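Local coordinates for putative phosphosugar isomerases (Salmonella typhimurium LT2, PDB 3FKJ), which is a putative phosphosugar isomerase of the SIS family that probably binds carbohydrate derivatives, at residues Gly54-Lys59 / Pro221-Ala226; Ala143-Thr148 / Gly192-Val197; Asp150-Lys155 / Ser159-Leu164; Asp177-Ala182 / Thr306-Tyr311; Gly184-Val189 / Cys313-Asn318. All coordinates share one frame; numbering follows the deposited sequence.

In the fold
From the N terminus, residues 54-59, in the SIS domain and at the start of helix 56-65, open a long loop that contact 1 closes at helix 223-238, next to the second parallel sheet, so joining the two halves of the chain. Contact 2, nested inside it, ties the loop after strand 136-139 to helix 186-196. Contact 3, nested in turn inside contact 2, is local and joins the approach to helix 155-170 with that helix itself. Contacts 4 and 5 start from helices 176-184 and 186-196 and cross contact 1, contact 2 and each other; they tie those helices to helix 313-331 and the loop before it.

Contact 1 (Gly54-Lys59 / Pro221-Ala226); sequences GFWPGK and PSFGAA
W56 and G224 bring the backbones of helices 56-65 and 223-238 within 5.3 Å, CA to CA, near the N-terminal ends of both. Such closeness suits glycine, which puts nothing between its main chain and the indole. W56 CG is anti to the backbone N (chi1 -167°), and this swings the ring across to the other helix. The CA of G224 then sits over the five-membered ring of W56, 4.0 Å from its centroid, in a CH-pi contact, with G224 N over the same face. F223 turns an edge toward that face too: its ring centroid is 5.7 Å from that of the six-membered ring of W56 and the planes stand at 70°, a T-shaped pair. K59 CD of the same helix covers the opposite face of W56, 3.5 Å above the plane, so a lysine serves here through its aliphatic chain while its NZ pairs with D63. At the ring edge, P221 O lies 3.5 Å from W56 CD1, and the indole N-H is bonded to G220 O. Tryptophan therefore offers two broad faces for packing and one N-H for anchoring. The hydrogen bond to G220 helps to set the ring's rotation, while dispersion and weak C-H contacts supply the remaining hold between the two helices.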
# COMPACT_ATOMS: atom_id res chain seq x y z
N GLY A 54 -3.53 -10.21 5.06
CA GLY A 54 -3.10 -11.30 5.93
C GLY A 54 -1.59 -11.61 5.84
O GLY A 54 -1.05 -12.27 6.72
N PHE A 55 -0.93 -11.10 4.80
CA PHE A 55 0.49 -11.23 4.61
C PHE A 55 1.32 -10.09 5.18
O PHE A 55 2.54 -10.19 5.19
CB PHE A 55 0.80 -11.39 3.11
CG PHE A 55 0.39 -12.71 2.53
CD1 PHE A 55 0.74 -13.91 3.16
CD2 PHE A 55 -0.33 -12.76 1.34
CE1 PHE A 55 0.37 -15.12 2.60
CE2 PHE A 55 -0.70 -13.95 0.80
CZ PHE A 55 -0.37 -15.13 1.43
N TRP A 56 0.67 -9.00 5.64
CA TRP A 56 1.37 -7.85 6.19
C TRP A 56 2.36 -8.19 7.30
O TRP A 56 3.46 -7.65 7.31
CB TRP A 56 0.40 -6.79 6.73
CG TRP A 56 1.14 -5.51 6.97
CD1 TRP A 56 1.64 -5.05 8.15
CD2 TRP A 56 1.53 -4.56 5.98
NE1 TRP A 56 2.29 -3.85 7.96
CE2 TRP A 56 2.25 -3.54 6.64
CE3 TRP A 56 1.35 -4.48 4.60
CZ2 TRP A 56 2.79 -2.42 5.96
CZ3 TRP A 56 1.87 -3.35 3.91
CH2 TRP A 56 2.58 -2.34 4.60
N PRO A 57 1.97 -9.05 8.28
CA PRO A 57 2.94 -9.36 9.32
C PRO A 57 4.27 -9.91 8.85
O PRO A 57 5.31 -9.49 9.38
CB PRO A 57 2.19 -10.35 10.23
CG PRO A 57 0.72 -9.99 10.00
CD PRO A 57 0.68 -9.72 8.52
N GLY A 58 4.25 -10.84 7.91
CA GLY A 58 5.46 -11.33 7.30
C GLY A 58 6.17 -10.32 6.42
O GLY A 58 7.42 -10.22 6.45
N LYS A 59 5.40 -9.58 5.62
CA LYS A 59 5.97 -8.53 4.77
C LYS A 59 6.75 -7.55 5.64
O LYS A 59 7.94 -7.28 5.38
CB LYS A 59 4.86 -7.81 3.97
CG LYS A 59 5.37 -6.70 3.00
CD LYS A 59 4.57 -5.43 3.09
CE LYS A 59 4.90 -4.41 1.98
NZ LYS A 59 6.34 -4.03 1.80
N PRO A 221 3.84 -2.37 12.13
CA PRO A 221 3.34 -3.74 12.03
C PRO A 221 1.81 -3.81 12.00
O PRO A 221 1.25 -4.84 11.63
CB PRO A 221 3.86 -4.39 13.33
CG PRO A 221 3.84 -3.28 14.28
CD PRO A 221 4.34 -2.10 13.50
N SER A 222 1.14 -2.75 12.47
CA SER A 222 -0.32 -2.71 12.55
C SER A 222 -1.05 -2.13 11.32
O SER A 222 -2.28 -2.10 11.30
CB SER A 222 -0.74 -1.88 13.77
OG SER A 222 -0.22 -2.36 14.98
N PHE A 223 -0.31 -1.63 10.32
CA PHE A 223 -0.93 -0.97 9.22
C PHE A 223 -1.79 -1.91 8.37
O PHE A 223 -2.89 -1.55 7.95
CB PHE A 223 0.07 -0.19 8.37
CG PHE A 223 -0.58 0.49 7.22
CD1 PHE A 223 -1.45 1.53 7.45
CD2 PHE A 223 -0.43 0.04 5.95
CE1 PHE A 223 -2.13 2.14 6.42
CE2 PHE A 223 -1.08 0.67 4.90
CZ PHE A 223 -1.92 1.73 5.15
N GLY A 224 -1.35 -3.15 8.19
CA GLY A 224 -2.16 -4.14 7.46
C GLY A 224 -3.51 -4.35 8.11
O GLY A 224 -4.54 -4.41 7.46
N ALA A 225 -3.48 -4.52 9.41
CA ALA A 225 -4.69 -4.66 10.22
C ALA A 225 -5.68 -3.50 10.08
O ALA A 225 -6.90 -3.68 10.08
CB ALA A 225 -4.31 -4.82 11.67
N ALA A 226 -5.15 -2.31 9.93
CA ALA A 226 -5.95 -1.13 9.80
C ALA A 226 -6.63 -1.13 8.44
O ALA A 226 -7.82 -0.85 8.33
CB ALA A 226 -5.10 0.11 10.04

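Contact 2 (Ala143-Thr148 / Gly192-Val197); sequences ARYPET and GAQRQV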
# COMPACT_ATOMS: atom_id res chain seq x y z
N ALA A 143 -11.97 -19.86 12.40
CA ALA A 143 -13.36 -19.91 12.86
C ALA A 143 -13.95 -18.50 12.91
O ALA A 143 -13.23 -17.52 13.04
CB ALA A 143 -13.46 -20.54 14.22
N ARG A 144 -15.28 -18.44 12.87
CA ARG A 144 -16.04 -17.22 13.04
C ARG A 144 -16.29 -16.89 14.51
O ARG A 144 -17.06 -17.57 15.19
CB ARG A 144 -17.35 -17.36 12.30
CG ARG A 144 -18.24 -16.17 12.37
CD ARG A 144 -19.47 -16.42 11.52
NE ARG A 144 -19.08 -16.47 10.11
CZ ARG A 144 -19.72 -17.15 9.16
NH1 ARG A 144 -20.82 -17.86 9.45
NH2 ARG A 144 -19.26 -17.11 7.92
N TYR A 145 -15.65 -15.81 14.98
CA TYR A 145 -15.81 -15.30 16.33
C TYR A 145 -17.32 -15.25 16.62
O TYR A 145 -18.10 -14.77 15.79
CB TYR A 145 -15.15 -13.90 16.49
CG TYR A 145 -15.17 -13.39 17.92
CD1 TYR A 145 -14.26 -13.88 18.88
CD2 TYR A 145 -16.14 -12.48 18.34
CE1 TYR A 145 -14.32 -13.45 20.23
CE2 TYR A 145 -16.22 -12.07 19.68
CZ TYR A 145 -15.30 -12.54 20.61
OH TYR A 145 -15.39 -12.09 21.92
N PRO A 146 -17.75 -15.72 17.81
CA PRO A 146 -17.03 -16.11 19.03
C PRO A 146 -16.43 -17.54 19.07
O PRO A 146 -15.79 -17.93 20.08
CB PRO A 146 -18.10 -15.93 20.09
CG PRO A 146 -19.35 -16.28 19.39
CD PRO A 146 -19.20 -15.87 17.98
N GLU A 147 -16.60 -18.30 17.99
CA GLU A 147 -15.87 -19.54 17.83
C GLU A 147 -14.42 -19.17 17.59
O GLU A 147 -14.12 -18.15 17.04
CB GLU A 147 -16.44 -20.39 16.68
CG GLU A 147 -17.97 -20.47 16.68
CD GLU A 147 -18.51 -21.88 16.49
OE1 GLU A 147 -18.09 -22.56 15.53
OE2 GLU A 147 -19.38 -22.30 17.28
N THR A 148 -13.51 -19.98 18.10
CA THR A 148 -12.10 -19.67 17.98
C THR A 148 -11.33 -20.95 17.62
O THR A 148 -11.86 -22.06 17.70
CB THR A 148 -11.57 -19.04 19.28
OG1 THR A 148 -11.83 -19.93 20.36
CG2 THR A 148 -12.25 -17.73 19.59
N GLY A 192 -6.51 -13.36 26.61
CA GLY A 192 -6.53 -12.28 27.59
C GLY A 192 -6.96 -10.92 27.03
O GLY A 192 -7.66 -10.16 27.70
N ALA A 193 -6.54 -10.62 25.82
CA ALA A 193 -6.88 -9.36 25.15
C ALA A 193 -8.37 -9.29 24.76
O ALA A 193 -9.05 -8.27 24.98
CB ALA A 193 -5.98 -9.16 23.88
N GLN A 194 -8.86 -10.38 24.17
CA GLN A 194 -10.26 -10.45 23.78
C GLN A 194 -11.19 -10.34 24.99
O GLN A 194 -12.26 -9.69 24.92
CB GLN A 194 -10.52 -11.74 23.01
CG GLN A 194 -9.93 -11.74 21.61
CD GLN A 194 -10.29 -12.98 20.83
OE1 GLN A 194 -10.58 -14.03 21.42
NE2 GLN A 194 -10.25 -12.87 19.50
N ARG A 195 -10.81 -10.97 26.10
CA ARG A 195 -11.60 -10.84 27.32
C ARG A 195 -11.55 -9.40 27.85
O ARG A 195 -12.56 -8.82 28.18
CB ARG A 195 -11.09 -11.80 28.39
CG ARG A 195 -11.98 -11.84 29.64
CD ARG A 195 -11.16 -12.10 30.90
NE ARG A 195 -10.17 -13.16 30.69
CZ ARG A 195 -8.86 -12.98 30.47
NH1 ARG A 195 -8.34 -11.75 30.41
NH2 ARG A 195 -8.08 -14.05 30.31
N GLN A 196 -10.36 -8.84 27.92
CA GLN A 196 -10.16 -7.48 28.39
C GLN A 196 -10.98 -6.40 27.65
O GLN A 196 -11.33 -5.39 28.26
CB GLN A 196 -8.67 -7.17 28.30
CG GLN A 196 -8.21 -5.79 28.69
CD GLN A 196 -6.69 -5.69 28.70
OE1 GLN A 196 -5.98 -6.68 28.46
NE2 GLN A 196 -6.19 -4.50 28.99
N VAL A 197 -11.29 -6.60 26.36
CA VAL A 197 -11.96 -5.54 25.57
C VAL A 197 -13.50 -5.65 25.49
O VAL A 197 -14.13 -4.79 24.86
CB VAL A 197 -11.41 -5.48 24.14
CG1 VAL A 197 -9.90 -5.32 24.18
CG2 VAL A 197 -11.83 -6.69 23.36
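A cis-proline turn carrying Y145, in the loop after strand 136-139, lies against Q194 of helix 186-196. The peptide bond before P146 is cis, and E147 N is bonded to R144 O at 2.9 Å, closing the turn. The cis bond brings P146 back over its neighbour, its CB 4.2 Å above the centre of the Y145 ring. A chi1 of -174° points the phenol of Y145 out to the helix, where it passes the extended Q194 chain running the other way. Ring and amide planes are 67° apart, hence not stacked. Y145 CE1 is 4.0 Å from Q194 OE1, and the methyl T148 CG2 is a more distant neighbour of Q194 OE1 at 4.5 Å. The polar ends are engaged beyond this pair: Y145 OH bonds to Q198 NE2, and Q194 NE2 to the carbonyl oxygen of C319. Tyrosine suits the place because its ring also packs on V323 and L326 of helix 313-331 while its hydroxyl stays bonded. Loop and helix thus meet through weakly polar van der Waals contact, and the bonds to Q198 and C319 probably set how the two side chains are oriented.

Contact 3 (Asp150-Lys155 / Ser159-Leu164); sequences DPAQQK and SLWLAL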
# COMPACT_ATOMS: atom_id res chain seq x y z
N ASP A 150 -6.74 -22.07 17.14
CA ASP A 150 -5.39 -21.69 17.56
C ASP A 150 -4.98 -20.50 16.73
O ASP A 150 -4.90 -20.65 15.52
CB ASP A 150 -4.44 -22.84 17.29
CG ASP A 150 -3.02 -22.60 17.80
OD1 ASP A 150 -2.76 -21.59 18.51
OD2 ASP A 150 -2.17 -23.46 17.49
N PRO A 151 -4.76 -19.32 17.36
CA PRO A 151 -4.27 -18.11 16.68
C PRO A 151 -2.92 -18.28 15.93
O PRO A 151 -2.72 -17.71 14.86
CB PRO A 151 -4.14 -17.10 17.82
CG PRO A 151 -5.00 -17.60 18.89
CD PRO A 151 -4.99 -19.08 18.80
N ALA A 152 -2.00 -19.08 16.50
CA ALA A 152 -0.72 -19.38 15.88
C ALA A 152 -0.86 -20.17 14.56
O ALA A 152 0.10 -20.33 13.83
CB ALA A 152 0.19 -20.17 16.91
N GLN A 153 -2.06 -20.67 14.27
CA GLN A 153 -2.35 -21.39 13.01
C GLN A 153 -3.32 -20.66 12.07
O GLN A 153 -3.73 -21.20 11.03
CB GLN A 153 -2.95 -22.74 13.33
CG GLN A 153 -2.04 -23.60 14.11
CD GLN A 153 -2.59 -24.96 14.21
OE1 GLN A 153 -2.86 -25.59 13.19
NE2 GLN A 153 -2.81 -25.43 15.44
N GLN A 154 -3.64 -19.43 12.42
CA GLN A 154 -4.42 -18.60 11.51
C GLN A 154 -3.62 -18.02 10.35
O GLN A 154 -2.38 -17.95 10.38
CB GLN A 154 -5.16 -17.53 12.30
CG GLN A 154 -6.28 -18.13 13.18
CD GLN A 154 -6.85 -17.12 14.14
OE1 GLN A 154 -6.21 -16.12 14.46
NE2 GLN A 154 -8.04 -17.36 14.60
N LYS A 155 -4.35 -17.67 9.30
CA LYS A 155 -3.79 -17.22 8.00
C LYS A 155 -2.70 -16.17 8.16
O LYS A 155 -1.63 -16.33 7.61
CB LYS A 155 -4.90 -16.66 7.11
CG LYS A 155 -4.51 -16.33 5.69
CD LYS A 155 -5.71 -15.91 4.83
CE LYS A 155 -6.27 -14.54 5.16
NZ LYS A 155 -7.64 -14.36 4.54
N SER A 159 1.87 -16.02 7.76
CA SER A 159 2.71 -15.06 7.05
C SER A 159 3.97 -14.82 7.89
O SER A 159 5.05 -14.69 7.33
CB SER A 159 1.99 -13.72 6.73
OG SER A 159 1.84 -12.88 7.86
N LEU A 160 3.83 -14.79 9.22
CA LEU A 160 4.96 -14.46 10.08
C LEU A 160 5.84 -15.69 10.27
O LEU A 160 7.06 -15.57 10.27
CB LEU A 160 4.51 -13.86 11.43
CG LEU A 160 5.64 -13.37 12.37
CD1 LEU A 160 6.59 -12.38 11.74
CD2 LEU A 160 5.07 -12.82 13.64
N TRP A 161 5.22 -16.87 10.41
CA TRP A 161 5.97 -18.14 10.48
C TRP A 161 6.85 -18.34 9.23
O TRP A 161 8.03 -18.66 9.34
CB TRP A 161 5.03 -19.35 10.62
CG TRP A 161 4.44 -19.55 12.01
CD1 TRP A 161 3.14 -19.47 12.35
CD2 TRP A 161 5.15 -19.89 13.21
NE1 TRP A 161 2.97 -19.74 13.70
CE2 TRP A 161 4.19 -19.99 14.25
CE3 TRP A 161 6.50 -20.11 13.51
CZ2 TRP A 161 4.54 -20.33 15.58
CZ3 TRP A 161 6.85 -20.41 14.83
CH2 TRP A 161 5.87 -20.51 15.85
N LEU A 162 6.25 -18.18 8.06
CA LEU A 162 6.96 -18.37 6.78
C LEU A 162 8.05 -17.33 6.62
O LEU A 162 9.18 -17.66 6.26
CB LEU A 162 5.97 -18.27 5.61
CG LEU A 162 5.04 -19.47 5.50
CD1 LEU A 162 3.80 -19.16 4.58
CD2 LEU A 162 5.85 -20.62 5.01
N ALA A 163 7.74 -16.08 6.93
CA ALA A 163 8.75 -15.01 6.97
C ALA A 163 9.95 -15.34 7.88
O ALA A 163 11.11 -15.18 7.45
CB ALA A 163 8.14 -13.68 7.41
N LEU A 164 9.65 -15.73 9.13
CA LEU A 164 10.67 -16.14 10.10
C LEU A 164 11.61 -17.19 9.50
O LEU A 164 12.84 -17.06 9.59
CB LEU A 164 10.02 -16.74 11.36
CG LEU A 164 10.94 -17.41 12.39
CD1 LEU A 164 11.76 -16.33 13.08
CD2 LEU A 164 10.11 -18.29 13.39
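W161 extends its indole back to the 3-10 turn at 151-153, meeting A152 with the nitrogen edge of the ring. W161 NE1 donates to A152 O at 2.9 Å, with a rather bent N-H...O angle of 138°. The donor lies in the carbonyl plane, on a lone pair of that oxygen, whereas the oxygen is tilted 17° from the indole plane. CG of W161 is anti to its own carbonyl carbon (chi1 -77°), an orientation that carries the ring toward the turn. The small methyl of A152 lets the indole come close, A152 CB standing 4.3 Å from W161 NE1. Tryptophan fits this buried position because one N-H satisfies a backbone acceptor while its large ring stacks on F183 and meets H24. The turn itself is organised by D150. Its oxygen D150 OD2 takes Q153 NE2 through the anti lone pair in a nearly straight 2.9 Å bond. Farther along, S159 uses its short hydroxyl to bond A156 O and G58 N, joining this helix to helix 56-65. The pattern is that of a 3-10 segment leading into an alpha helix, here helix 155-170: D150 OD1 takes a weak bond from A152 N, much as in an Asx turn, and the indole of W161, from the second turn of the helix, is hydrogen-bonded back to a 3-10 carbonyl.

Contact 4 (Asp177-Ala182 / Thr306-Tyr311); sequences DELVSA and TDVGEY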
# COMPACT_ATOMS: atom_id res chain seq x y z
N ASP A 177 14.68 -18.02 18.37
CA ASP A 177 14.15 -18.70 19.53
C ASP A 177 13.20 -17.78 20.27
O ASP A 177 12.16 -18.21 20.76
CB ASP A 177 15.29 -19.16 20.47
CG ASP A 177 16.08 -20.37 19.95
OD1 ASP A 177 15.64 -21.06 19.00
OD2 ASP A 177 17.15 -20.65 20.52
N GLU A 178 13.55 -16.49 20.36
CA GLU A 178 12.69 -15.51 21.04
C GLU A 178 11.32 -15.37 20.39
O GLU A 178 10.31 -15.23 21.07
CB GLU A 178 13.37 -14.13 21.11
CG GLU A 178 13.75 -13.69 22.50
CD GLU A 178 12.55 -13.59 23.46
OE1 GLU A 178 12.47 -14.42 24.38
OE2 GLU A 178 11.71 -12.67 23.29
N LEU A 179 11.28 -15.42 19.06
CA LEU A 179 10.04 -15.22 18.33
C LEU A 179 9.19 -16.50 18.39
O LEU A 179 7.97 -16.43 18.51
CB LEU A 179 10.32 -14.75 16.90
CG LEU A 179 9.18 -14.08 16.09
CD1 LEU A 179 9.75 -13.14 15.08
CD2 LEU A 179 8.31 -15.10 15.40
N VAL A 180 9.85 -17.65 18.34
CA VAL A 180 9.19 -18.94 18.44
C VAL A 180 8.52 -19.12 19.79
O VAL A 180 7.42 -19.68 19.87
CB VAL A 180 10.18 -20.11 18.19
CG1 VAL A 180 9.60 -21.43 18.70
CG2 VAL A 180 10.55 -20.20 16.70
N SER A 181 9.17 -18.63 20.85
CA SER A 181 8.59 -18.77 22.19
C SER A 181 7.59 -17.63 22.41
O SER A 181 6.62 -17.82 23.12
CB SER A 181 9.67 -18.88 23.29
OG SER A 181 10.09 -17.62 23.75
N ALA A 182 7.80 -16.46 21.76
CA ALA A 182 6.77 -15.41 21.73
C ALA A 182 5.49 -15.97 21.12
O ALA A 182 4.41 -15.80 21.67
CB ALA A 182 7.23 -14.21 20.92
N THR A 306 9.67 -8.64 25.24
CA THR A 306 10.17 -7.28 25.31
C THR A 306 11.11 -7.00 24.13
O THR A 306 11.47 -5.85 23.90
CB THR A 306 10.88 -7.04 26.65
OG1 THR A 306 11.94 -8.00 26.80
CG2 THR A 306 9.88 -7.17 27.82
N ASP A 307 11.49 -8.05 23.38
CA ASP A 307 12.45 -7.94 22.26
C ASP A 307 11.77 -7.74 20.91
O ASP A 307 12.09 -6.81 20.19
CB ASP A 307 13.32 -9.22 22.14
CG ASP A 307 14.28 -9.42 23.32
OD1 ASP A 307 14.10 -8.77 24.38
OD2 ASP A 307 15.22 -10.25 23.19
N VAL A 308 10.87 -8.67 20.57
CA VAL A 308 10.36 -8.81 19.18
C VAL A 308 8.84 -8.79 19.09
O VAL A 308 8.27 -9.12 18.04
CB VAL A 308 10.90 -10.12 18.52
CG1 VAL A 308 12.45 -10.15 18.62
CG2 VAL A 308 10.27 -11.38 19.14
N GLY A 309 8.19 -8.37 20.18
CA GLY A 309 6.74 -8.31 20.25
C GLY A 309 6.11 -7.28 19.32
O GLY A 309 4.93 -7.33 19.07
N GLU A 310 6.90 -6.33 18.82
CA GLU A 310 6.43 -5.37 17.82
C GLU A 310 5.89 -6.13 16.62
O GLU A 310 4.87 -5.74 16.07
CB GLU A 310 7.56 -4.44 17.40
CG GLU A 310 7.26 -3.53 16.21
CD GLU A 310 8.47 -2.78 15.73
OE1 GLU A 310 9.25 -2.31 16.58
OE2 GLU A 310 8.64 -2.66 14.51
N TYR A 311 6.55 -7.22 16.23
CA TYR A 311 6.16 -7.97 15.03
C TYR A 311 4.81 -8.69 15.13
O TYR A 311 4.28 -9.13 14.10
CB TYR A 311 7.28 -8.93 14.59
CG TYR A 311 8.55 -8.21 14.14
CD1 TYR A 311 8.50 -7.23 13.18
CD2 TYR A 311 9.77 -8.49 14.72
CE1 TYR A 311 9.60 -6.55 12.80
CE2 TYR A 311 10.91 -7.81 14.32
CZ TYR A 311 10.81 -6.83 13.36
OH TYR A 311 11.91 -6.11 12.91
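The carboxylates of E178 and D307 do not stack: their planes are 57° apart and the two side chains cross at about a right angle. The closest approaches are to aliphatic carbons. D307 OD2 lies 3.8 Å from E178 CG, and E178 OE2 is 4.0 Å from D307 CB. The like-charged oxygens E178 OE2 and D307 OD2 remain 4.3 Å apart. The glutamate chain bends at chi2 (-60°), and its OE2 is bonded to S305 OG, the same hydroxyl that also bonds the backbone nitrogens of D307 and V308. Below the two acids the contact is apolar. V308 points its CG2 methyl at the helix, V308 CG2 lying 3.9 Å from L179 CA and 4.0 Å from L179 CB. A beta-branched valine suits the spot, since its methyls sit close to the main chain and can reach a helix backbone directly. L179 carries the apolar surface onward to F61 and F312, linking helix 176-184 to the segment leading into helix 313-331. The two carboxylates would be expected to repel mildly; S305 holds E178, T306 OG1 bonds D307 OD1 weakly, and solvent on this outer side may screen both. The V308-L179 contact probably supplies most of the direct attraction between the segments.

Contact 5 (Gly184-Val189 / Cys313-Asn318); sequences GRFSDV and CGLLHN. With SCN (thiocyanate ion), chain C.
Helix-to-helix packing brings F186 at the start of helix 186-196 against L315 and L316 near the start of helix 313-331, beside a bound thiocyanate ion. With chi1 at -174° the ring of F186 trails away from its own backbone N and reaches the backbone of the second helix. The ring carbon F186 CZ comes 3.6 Å from L315 CB, and the backbone nitrogen L316 N lies near the ring plane, 3.8 Å from F186 CZ. A flat phenyl suits this place, since its thin rim can come up to a helix backbone. One turn on, V189 crosses L316 at about a right angle, with V189 CG1 4.0 Å from L316 CD1. L315 thus meets the ring through its CB, while L316 serves both partners: its N and CB lie at the ring, the CB 4.3 Å from F186 CE1, and its CD1 at the valine. P151, from the turn before helix 155-170, packs on F186 as well. Thiocyanate, probably from the crystallisation liquor, lies at the border of this apolar patch. Its sulfur is in van der Waals contact with L315 CD2 at 3.7 Å and with F186 CE2, near the ring plane, at 3.8 Å. At the other end the ion's nitrogen accepts a hydrogen bond from N318 ND2, 3.2 Å long with an N-H...N angle of 157°.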
# COMPACT_ATOMS: atom_id res chain seq x y z
N GLY A 184 4.60 -19.01 21.12
CA GLY A 184 4.07 -19.98 22.09
C GLY A 184 3.21 -19.35 23.17
O GLY A 184 2.42 -20.04 23.82
N ARG A 185 3.38 -18.05 23.37
CA ARG A 185 2.63 -17.29 24.35
C ARG A 185 1.44 -16.57 23.72
O ARG A 185 0.63 -15.93 24.41
CB ARG A 185 3.53 -16.27 25.04
CG ARG A 185 4.41 -16.88 26.11
CD ARG A 185 5.15 -15.81 26.89
NE ARG A 185 6.25 -15.26 26.12
CZ ARG A 185 7.41 -15.88 25.89
NH1 ARG A 185 7.63 -17.11 26.37
NH2 ARG A 185 8.35 -15.28 25.18
N PHE A 186 1.33 -16.69 22.41
CA PHE A 186 0.45 -15.81 21.66
C PHE A 186 -1.02 -16.12 21.95
O PHE A 186 -1.82 -15.19 22.09
CB PHE A 186 0.74 -15.90 20.17
CG PHE A 186 -0.04 -14.91 19.35
CD1 PHE A 186 0.06 -13.53 19.61
CD2 PHE A 186 -0.88 -15.33 18.32
CE1 PHE A 186 -0.64 -12.58 18.82
CE2 PHE A 186 -1.60 -14.40 17.57
CZ PHE A 186 -1.48 -13.02 17.82
N SER A 187 -1.36 -17.41 22.04
CA SER A 187 -2.74 -17.81 22.28
C SER A 187 -3.25 -17.27 23.60
O SER A 187 -4.39 -16.79 23.67
CB SER A 187 -2.91 -19.32 22.27
OG SER A 187 -4.26 -19.67 22.59
N ASP A 188 -2.42 -17.34 24.64
CA ASP A 188 -2.79 -16.78 25.94
C ASP A 188 -2.96 -15.28 25.90
O ASP A 188 -3.91 -14.75 26.49
CB ASP A 188 -1.75 -17.13 27.01
CG ASP A 188 -1.80 -18.61 27.43
OD1 ASP A 188 -2.77 -19.37 27.04
OD2 ASP A 188 -0.81 -19.00 28.09
N VAL A 189 -2.06 -14.59 25.19
CA VAL A 189 -2.19 -13.14 25.02
C VAL A 189 -3.47 -12.79 24.24
O VAL A 189 -4.24 -11.91 24.68
CB VAL A 189 -0.90 -12.49 24.42
CG1 VAL A 189 -1.17 -11.09 23.85
CG2 VAL A 189 0.20 -12.43 25.50
N CYS A 313 2.04 -7.19 16.62
CA CYS A 313 0.99 -6.17 16.80
C CYS A 313 -0.15 -6.32 15.80
O CYS A 313 -1.29 -6.22 16.18
CB CYS A 313 1.56 -4.76 16.74
SG CYS A 313 2.46 -4.31 18.24
N GLY A 314 0.16 -6.58 14.53
CA GLY A 314 -0.90 -6.70 13.52
C GLY A 314 -1.78 -7.91 13.80
O GLY A 314 -2.98 -7.82 13.75
N LEU A 315 -1.14 -9.04 14.07
CA LEU A 315 -1.83 -10.27 14.42
C LEU A 315 -2.73 -10.10 15.65
O LEU A 315 -3.87 -10.54 15.66
CB LEU A 315 -0.82 -11.36 14.70
CG LEU A 315 0.05 -11.87 13.55
CD1 LEU A 315 0.94 -12.97 14.09
CD2 LEU A 315 -0.81 -12.38 12.42
N LEU A 316 -2.23 -9.43 16.67
CA LEU A 316 -3.07 -9.18 17.83
C LEU A 316 -4.28 -8.29 17.51
O LEU A 316 -5.39 -8.59 17.99
CB LEU A 316 -2.22 -8.57 18.96
CG LEU A 316 -2.94 -8.24 20.27
CD1 LEU A 316 -3.49 -9.49 20.95
CD2 LEU A 316 -1.97 -7.53 21.18
N HIS A 317 -4.07 -7.20 16.76
CA HIS A 317 -5.18 -6.32 16.40
C HIS A 317 -6.24 -7.10 15.62
O HIS A 317 -7.39 -6.97 15.92
CB HIS A 317 -4.74 -5.10 15.57
CG HIS A 317 -4.03 -4.04 16.36
ND1 HIS A 317 -4.63 -3.34 17.38
CD2 HIS A 317 -2.77 -3.55 16.25
CE1 HIS A 317 -3.76 -2.47 17.87
NE2 HIS A 317 -2.63 -2.58 17.21
N ASN A 318 -5.85 -7.92 14.63
CA ASN A 318 -6.81 -8.71 13.86
C ASN A 318 -7.74 -9.47 14.83
O ASN A 318 -8.95 -9.47 14.69
CB ASN A 318 -6.12 -9.76 12.96
CG ASN A 318 -5.43 -9.20 11.71
OD1 ASN A 318 -5.60 -8.05 11.29
ND2 ASN A 318 -4.67 -10.08 11.07
S SCN C . -3.39 -14.24 14.24
C SCN C . -4.49 -13.49 13.07
N SCN C . -5.18 -12.98 12.28